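Local atomic coordinates of PrgX (Enterococcus faecalis, PDB entry 2AWI), a protein that binds the peptide sex pheromone cCF10 and, as a repressor that probably binds DNA, regulates plasmid conjugation in Enterococcus faecalis. Residues A[118-122]-A[123-127]; A[226-230]-A[231-235]. The protein carries 1 engineered substitution. All blocks are in the same frame, centred on the assembly; numbering follows the deposited sequence.

Contact 1. Residues A[118-122]-A[123-127]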
ATOM      1  N   SER A 118     -14.433  16.743  35.987  1.00 52.35           N
ATOM      2  CA  SER A 118     -13.816  15.765  35.104  1.00 52.37           C
ATOM      3  C   SER A 118     -12.984  14.793  35.933  1.00 52.88           C
ATOM      4  O   SER A 118     -13.104  13.577  35.790  1.00 54.21           O
ATOM      5  CB  SER A 118     -12.924  16.476  34.090  1.00 44.99           C
ATOM      6  OG  SER A 118     -12.368  15.552  33.175  1.00 46.80           O
ATOM      7  N   ILE A 119     -12.140  15.342  36.801  1.00 53.33           N
ATOM      8  CA  ILE A 119     -11.282  14.537  37.667  1.00 52.73           C
ATOM      9  C   ILE A 119     -12.114  13.549  38.483  1.00 55.46           C
ATOM     10  O   ILE A 119     -11.815  12.357  38.515  1.00 57.60           O
ATOM     11  CB  ILE A 119     -10.467  15.435  38.636  1.00 42.13           C
ATOM     12  CG1 ILE A 119      -9.367  16.176  37.867  1.00 34.21           C
ATOM     13  CG2 ILE A 119      -9.866  14.597  39.744  1.00 37.10           C
ATOM     14  CD1 ILE A 119      -8.686  17.261  38.674  1.00 34.78           C
ATOM     15  N   ALA A 120     -13.158  14.056  39.135  1.00 55.09           N
ATOM     16  CA  ALA A 120     -14.043  13.234  39.957  1.00 57.09           C
ATOM     17  C   ALA A 120     -14.689  12.104  39.158  1.00 59.46           C
ATOM     18  O   ALA A 120     -14.760  10.968  39.627  1.00 59.90           O
ATOM     19  CB  ALA A 120     -15.116  14.104  40.593  1.00 50.33           C
ATOM     20  N   HIS A 121     -15.169  12.411  37.957  1.00 72.01           N
ATOM     21  CA  HIS A 121     -15.793  11.395  37.117  1.00 73.95           C
ATOM     22  C   HIS A 121     -14.797  10.285  36.815  1.00 74.77           C
ATOM     23  O   HIS A 121     -15.177   9.130  36.613  1.00 75.66           O
ATOM     24  CB  HIS A 121     -16.276  11.996  35.790  1.00 56.42           C
ATOM     25  CG  HIS A 121     -17.612  12.669  35.871  1.00 60.33           C
ATOM     26  ND1 HIS A 121     -18.338  13.012  34.749  1.00 62.88           N
ATOM     27  CD2 HIS A 121     -18.355  13.061  36.934  1.00 58.53           C
ATOM     28  CE1 HIS A 121     -19.472  13.583  35.118  1.00 59.63           C
ATOM     29  NE2 HIS A 121     -19.506  13.626  36.438  1.00 59.07           N
ATOM     30  N   HIS A 122     -13.519  10.650  36.789  1.00 70.53           N
ATOM     31  CA  HIS A 122     -12.447   9.708  36.489  1.00 69.80           C
ATOM     32  C   HIS A 122     -12.143   8.764  37.649  1.00 68.99           C
ATOM     33  O   HIS A 122     -12.267   7.547  37.516  1.00 69.02           O
ATOM     34  CB  HIS A 122     -11.187  10.480  36.097  1.00 61.33           C
ATOM     35  CG  HIS A 122     -10.101   9.618  35.533  1.00 65.00           C
ATOM     36  ND1 HIS A 122     -10.296   8.799  34.442  1.00 65.63           N
ATOM     37  CD2 HIS A 122      -8.809   9.455  35.902  1.00 61.84           C
ATOM     38  CE1 HIS A 122      -9.170   8.168  34.163  1.00 62.96           C
ATOM     39  NE2 HIS A 122      -8.253   8.548  35.034  1.00 64.37           N
ATOM     40  N   TYR A 123     -11.739   9.327  38.782  1.00 63.88           N
ATOM     41  CA  TYR A 123     -11.421   8.526  39.958  1.00 62.80           C
ATOM     42  C   TYR A 123     -12.683   8.184  40.741  1.00 61.47           C
ATOM     43  O   TYR A 123     -12.651   7.992  41.958  1.00 61.64           O
ATOM     44  CB  TYR A 123     -10.428   9.278  40.843  1.00 76.24           C
ATOM     45  CG  TYR A 123      -9.122   9.563  40.140  1.00 77.38           C
ATOM     46  CD1 TYR A 123      -8.405   8.536  39.528  1.00 79.28           C
ATOM     47  CD2 TYR A 123      -8.607  10.855  40.078  1.00 79.07           C
ATOM     48  CE1 TYR A 123      -7.208   8.785  38.869  1.00 78.32           C
ATOM     49  CE2 TYR A 123      -7.409  11.118  39.419  1.00 80.19           C
ATOM     50  CZ  TYR A 123      -6.716  10.076  38.817  1.00 78.98           C
ATOM     51  OH  TYR A 123      -5.532  10.321  38.159  1.00 75.90           O
ATOM     52  N   ASN A 124     -13.792   8.112  40.012  1.00 56.86           N
ATOM     53  CA  ASN A 124     -15.099   7.791  40.569  1.00 58.41           C
ATOM     54  C   ASN A 124     -15.400   8.466  41.903  1.00 57.70           C
ATOM     55  O   ASN A 124     -15.871   7.824  42.842  1.00 56.06           O
ATOM     56  CB  ASN A 124     -15.249   6.275  40.714  1.00 81.88           C
ATOM     57  CG  ASN A 124     -16.528   5.756  40.087  1.00 81.88           C
ATOM     58  OD1 ASN A 124     -16.709   5.828  38.871  1.00 81.88           O
ATOM     59  ND2 ASN A 124     -17.429   5.237  40.917  1.00 81.88           N
ATOM     60  N   ILE A 125     -15.124   9.763  41.986  1.00 56.30           N
ATOM     61  CA  ILE A 125     -15.404  10.505  43.206  1.00 56.32           C
ATOM     62  C   ILE A 125     -16.841  11.018  43.118  1.00 56.97           C
ATOM     63  O   ILE A 125     -17.335  11.321  42.032  1.00 56.30           O
ATOM     64  CB  ILE A 125     -14.432  11.697  43.383  1.00 54.85           C
ATOM     65  CG1 ILE A 125     -12.992  11.179  43.459  1.00 55.91           C
ATOM     66  CG2 ILE A 125     -14.773  12.470  44.652  1.00 53.58           C
ATOM     67  CD1 ILE A 125     -11.957  12.238  43.797  1.00 57.56           C
ATOM     68  N   GLU A 126     -17.512  11.098  44.262  1.00 66.92           N
ATOM     69  CA  GLU A 126     -18.893  11.560  44.307  1.00 66.91           C
ATOM     70  C   GLU A 126     -19.008  13.081  44.318  1.00 64.79           C
ATOM     71  O   GLU A 126     -18.492  13.745  45.218  1.00 63.89           O
ATOM     72  CB  GLU A 126     -19.597  10.999  45.547  1.00 82.58           C
ATOM     73  CG  GLU A 126     -19.817   9.491  45.542  1.00 87.04           C
ATOM     74  CD  GLU A 126     -20.777   9.038  44.456  1.00 91.10           C
ATOM     75  OE1 GLU A 126     -21.230   7.873  44.510  1.00 87.97           O
ATOM     76  OE2 GLU A 126     -21.076   9.839  43.545  1.00 91.10           O
ATOM     77  N   VAL A 127     -19.686  13.625  43.312  1.00 64.32           N
ATOM     78  CA  VAL A 127     -19.902  15.068  43.208  1.00 62.12           C
ATOM     79  C   VAL A 127     -21.390  15.329  42.988  1.00 61.85           C
ATOM     80  O   VAL A 127     -21.797  15.833  41.944  1.00 62.44           O
ATOM     81  CB  VAL A 127     -19.098  15.691  42.038  1.00 41.32           C
ATOM     82  CG1 VAL A 127     -17.647  15.928  42.467  1.00 38.66           C
ATOM     83  CG2 VAL A 127     -19.154  14.772  40.818  1.00 37.65           C
TER

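Contact 2. Residues A[226-230]-A[231-235]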
ATOM      1  N   ILE A 226      -6.553  33.229   9.843  1.00 27.77           N
ATOM      2  CA  ILE A 226      -6.861  32.133  10.761  1.00 27.59           C
ATOM      3  C   ILE A 226      -5.674  31.172  10.845  1.00 28.56           C
ATOM      4  O   ILE A 226      -4.940  30.997   9.877  1.00 29.83           O
ATOM      5  CB  ILE A 226      -8.098  31.323  10.282  1.00 31.28           C
ATOM      6  CG1 ILE A 226      -8.558  30.361  11.377  1.00 31.03           C
ATOM      7  CG2 ILE A 226      -7.748  30.524   9.024  1.00 24.08           C
ATOM      8  CD1 ILE A 226      -9.108  31.049  12.585  1.00 24.79           C
ATOM      9  N   SER A 227      -5.487  30.552  12.001  1.00 36.51           N
ATOM     10  CA  SER A 227      -4.404  29.593  12.177  1.00 34.65           C
ATOM     11  C   SER A 227      -4.982  28.206  12.399  1.00 32.86           C
ATOM     12  O   SER A 227      -5.211  27.794  13.537  1.00 34.66           O
ATOM     13  CB  SER A 227      -3.532  29.961  13.375  1.00 46.88           C
ATOM     14  OG  SER A 227      -2.643  31.012  13.053  1.00 52.19           O
ATOM     15  N   ILE A 228      -5.229  27.487  11.312  1.00 30.56           N
ATOM     16  CA  ILE A 228      -5.775  26.141  11.419  1.00 26.88           C
ATOM     17  C   ILE A 228      -4.699  25.222  12.011  1.00 26.03           C
ATOM     18  O   ILE A 228      -3.535  25.284  11.620  1.00 28.21           O
ATOM     19  CB  ILE A 228      -6.201  25.593  10.024  1.00 20.05           C
ATOM     20  CG1 ILE A 228      -7.208  26.544   9.363  1.00 17.47           C
ATOM     21  CG2 ILE A 228      -6.796  24.197  10.176  1.00 18.90           C
ATOM     22  CD1 ILE A 228      -8.554  26.643  10.117  1.00 19.31           C
ATOM     23  N   ASN A 229      -5.096  24.376  12.953  1.00 17.46           N
ATOM     24  CA  ASN A 229      -4.181  23.440  13.587  1.00 18.46           C
ATOM     25  C   ASN A 229      -4.029  22.238  12.671  1.00 21.10           C
ATOM     26  O   ASN A 229      -5.001  21.527  12.397  1.00 22.76           O
ATOM     27  CB  ASN A 229      -4.747  23.000  14.939  1.00 20.16           C
ATOM     28  CG  ASN A 229      -3.890  21.951  15.630  1.00 23.56           C
ATOM     29  OD1 ASN A 229      -3.673  20.856  15.107  1.00 36.04           O
ATOM     30  ND2 ASN A 229      -3.407  22.282  16.818  1.00 30.94           N
ATOM     31  N   GLY A 230      -2.803  22.021  12.201  1.00 20.74           N
ATOM     32  CA  GLY A 230      -2.520  20.915  11.306  1.00 19.50           C
ATOM     33  C   GLY A 230      -2.945  19.548  11.816  1.00 21.67           C
ATOM     34  O   GLY A 230      -3.458  18.728  11.051  1.00 21.82           O
ATOM     35  N   TYR A 231      -2.722  19.286  13.099  1.00 26.20           N
ATOM     36  CA  TYR A 231      -3.101  18.002  13.674  1.00 25.74           C
ATOM     37  C   TYR A 231      -4.618  17.828  13.633  1.00 26.35           C
ATOM     38  O   TYR A 231      -5.121  16.745  13.341  1.00 29.09           O
ATOM     39  CB  TYR A 231      -2.608  17.897  15.123  1.00 21.29           C
ATOM     40  CG  TYR A 231      -1.103  17.956  15.275  1.00 26.57           C
ATOM     41  CD1 TYR A 231      -0.272  17.038  14.625  1.00 19.85           C
ATOM     42  CD2 TYR A 231      -0.509  18.909  16.094  1.00 25.34           C
ATOM     43  CE1 TYR A 231       1.110  17.070  14.800  1.00 17.67           C
ATOM     44  CE2 TYR A 231       0.870  18.949  16.271  1.00 18.76           C
ATOM     45  CZ  TYR A 231       1.670  18.031  15.625  1.00 19.57           C
ATOM     46  OH  TYR A 231       3.029  18.089  15.815  1.00 25.62           O
ATOM     47  N   TYR A 232      -5.337  18.901  13.940  1.00 23.88           N
ATOM     48  CA  TYR A 232      -6.792  18.889  13.932  1.00 26.76           C
ATOM     49  C   TYR A 232      -7.317  18.716  12.509  1.00 28.96           C
ATOM     50  O   TYR A 232      -8.300  18.016  12.280  1.00 29.38           O
ATOM     51  CB  TYR A 232      -7.334  20.206  14.509  1.00 18.56           C
ATOM     52  CG  TYR A 232      -7.255  20.344  16.021  1.00 20.29           C
ATOM     53  CD1 TYR A 232      -7.669  21.517  16.644  1.00 19.54           C
ATOM     54  CD2 TYR A 232      -6.799  19.300  16.826  1.00 12.87           C
ATOM     55  CE1 TYR A 232      -7.639  21.652  18.038  1.00 18.12           C
ATOM     56  CE2 TYR A 232      -6.765  19.429  18.233  1.00 10.89           C
ATOM     57  CZ  TYR A 232      -7.189  20.606  18.819  1.00 19.98           C
ATOM     58  OH  TYR A 232      -7.179  20.746  20.183  1.00 26.10           O
ATOM     59  N   ASP A 233      -6.660  19.365  11.554  1.00 28.95           N
ATOM     60  CA  ASP A 233      -7.070  19.285  10.160  1.00 30.29           C
ATOM     61  C   ASP A 233      -6.928  17.853   9.651  1.00 31.92           C
ATOM     62  O   ASP A 233      -7.673  17.403   8.780  1.00 31.65           O
ATOM     63  CB  ASP A 233      -6.209  20.237   9.323  1.00 28.17           C
ATOM     64  CG  ASP A 233      -6.699  20.374   7.898  1.00 26.86           C
ATOM     65  OD1 ASP A 233      -7.909  20.175   7.663  1.00 24.58           O
ATOM     66  OD2 ASP A 233      -5.881  20.700   7.015  1.00 31.30           O
ATOM     67  N   LEU A 234      -5.972  17.138  10.223  1.00 29.97           N
ATOM     68  CA  LEU A 234      -5.691  15.766   9.844  1.00 30.89           C
ATOM     69  C   LEU A 234      -6.703  14.824  10.501  1.00 28.77           C
ATOM     70  O   LEU A 234      -7.261  13.939   9.853  1.00 29.16           O
ATOM     71  CB  LEU A 234      -4.271  15.418  10.294  1.00 42.67           C
ATOM     72  CG  LEU A 234      -3.454  14.347   9.585  1.00 51.91           C
ATOM     73  CD1 LEU A 234      -3.427  14.623   8.093  1.00 52.15           C
ATOM     74  CD2 LEU A 234      -2.035  14.356  10.163  1.00 44.14           C
ATOM     75  N   GLU A 235      -6.936  15.029  11.791  1.00 28.63           N
ATOM     76  CA  GLU A 235      -7.860  14.197  12.544  1.00 30.01           C
ATOM     77  C   GLU A 235      -9.307  14.401  12.104  1.00 31.68           C
ATOM     78  O   GLU A 235     -10.050  13.434  11.918  1.00 31.71           O
ATOM     79  CB  GLU A 235      -7.716  14.488  14.037  1.00 31.30           C
ATOM     80  CG  GLU A 235      -8.681  13.728  14.923  1.00 31.24           C
ATOM     81  CD  GLU A 235      -8.268  13.793  16.374  1.00 34.82           C
ATOM     82  OE1 GLU A 235      -7.444  14.675  16.703  1.00 35.61           O
ATOM     83  OE2 GLU A 235      -8.763  12.974  17.182  1.00 39.47           O
TER

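Contact 1. Residues A[118-122]-A[123-127]
The His122 ring turns its edge to one face of the Tyr123 ring. The centroids of the two rings are 4.8 Å apart and the planes meet at 60°, so the pair is edge-to-face. The touching atom is His122 CD2. It sits above the rim of the phenol rather than its middle, 3.4 Å from Tyr123 CE1. The first torsion of His122 is extended (chi1 -170°), with CG beside the carbonyl carbon, and this carries the imidazole along the chain to the tyrosine. Phe86 meets both rings, and its backbone O is hydrogen-bonded to Tyr123 OH. The phenol is thus held by ring contacts and at its hydroxyl. The His121 ring lies on another side of the turn. Val127 CG2 approaches its edge, near the ring plane, 4.3 Å from His121 CD2.

Two backbone bonds end helix 107-122. Tyr123 N donates to Ile119 O at 3.0 Å, a nearly straight bond that continues the helical pattern. Ile125 N then reaches back five residues to Ala120 O at 2.7 Å. Between these donors the chain reverses at Asn124, whose phi of 42° is left-handed. The reversal lays Ile125 CB against Ala120 CB at 3.7 Å. Val127 CG1 meets the same methyl, 3.6 Å from Ala120 CB. Phe92 also touches Ala120, Ile125 and Val127, so this apolar patch faces helix 92-102.

A left-handed residue, a bond back over five residues and an apolar pair between the same two residues are the marks of a Schellman-type helix C-cap. The companion bond of the full motif is not made, as Asn124 N is 3.8 Å from His121 O. The cap turns the chain toward helix 128-142 in the TPR-related region.

Contact 2. Residues A[226-230]-A[231-235]
Asn229 has CG anti to its own backbone nitrogen (chi1 176°), which swings the amide forward to the start of helix 230-248 and onto Tyr232. Asn229 is the N-cap of this helix. Its OD1 accepts from Tyr232 N at 2.8 Å, and the donor stands 34° off the carbonyl plane of the amide. The same amide lies over one face of the Tyr232 ring, with the two planes 23° apart. Asn229 CG is 3.7 Å from Tyr232 CG, toward the ring rim. One side chain therefore both caps a first-turn N-H and covers an aromatic ring. At its far end the ring is anchored by a hydrogen bond between Tyr232 OH and Thr192 OG1.

The backbone takes over from the cap. Asp233 N donates to Asn229 O at 2.9 Å, and Leu234 N to Gly230 O at 3.1 Å.

The outer ends of two side chains serve the subunit interface. Tyr231 OH is hydrogen-bonded to Asp233 OD2 of the second subunit, and Asp233 OD2 to Tyr231 OH of that subunit. Asp233 OD1 also forms a salt bridge with Lys221, which probably favours a charged carboxylate. On the side away from the Asn229 amide, the loop touches the helix through a methyl: Ile228 CG2 lies 4.1 Å from Asp233 CB.

In the fold
From the N terminus, the chain passes the helix-turn-helix region and reaches contact 1 at the end of helix 107-122. There the chain turns into helix 128-142, and the turn packs toward helices 74-87 and 92-102. About a hundred residues later, contact 2 starts helix 230-248 after the loop from helix 207-220. It ties that loop to helices 184-203 and 207-220 and borders the second subunit. The two contacts follow in series and neither nest nor cross. Each joins adjoining residues, one ending a helix and the other beginning one. The centres of contact 1 and contact 2 are about 31 Å apart, on opposite sides of the chain's centre.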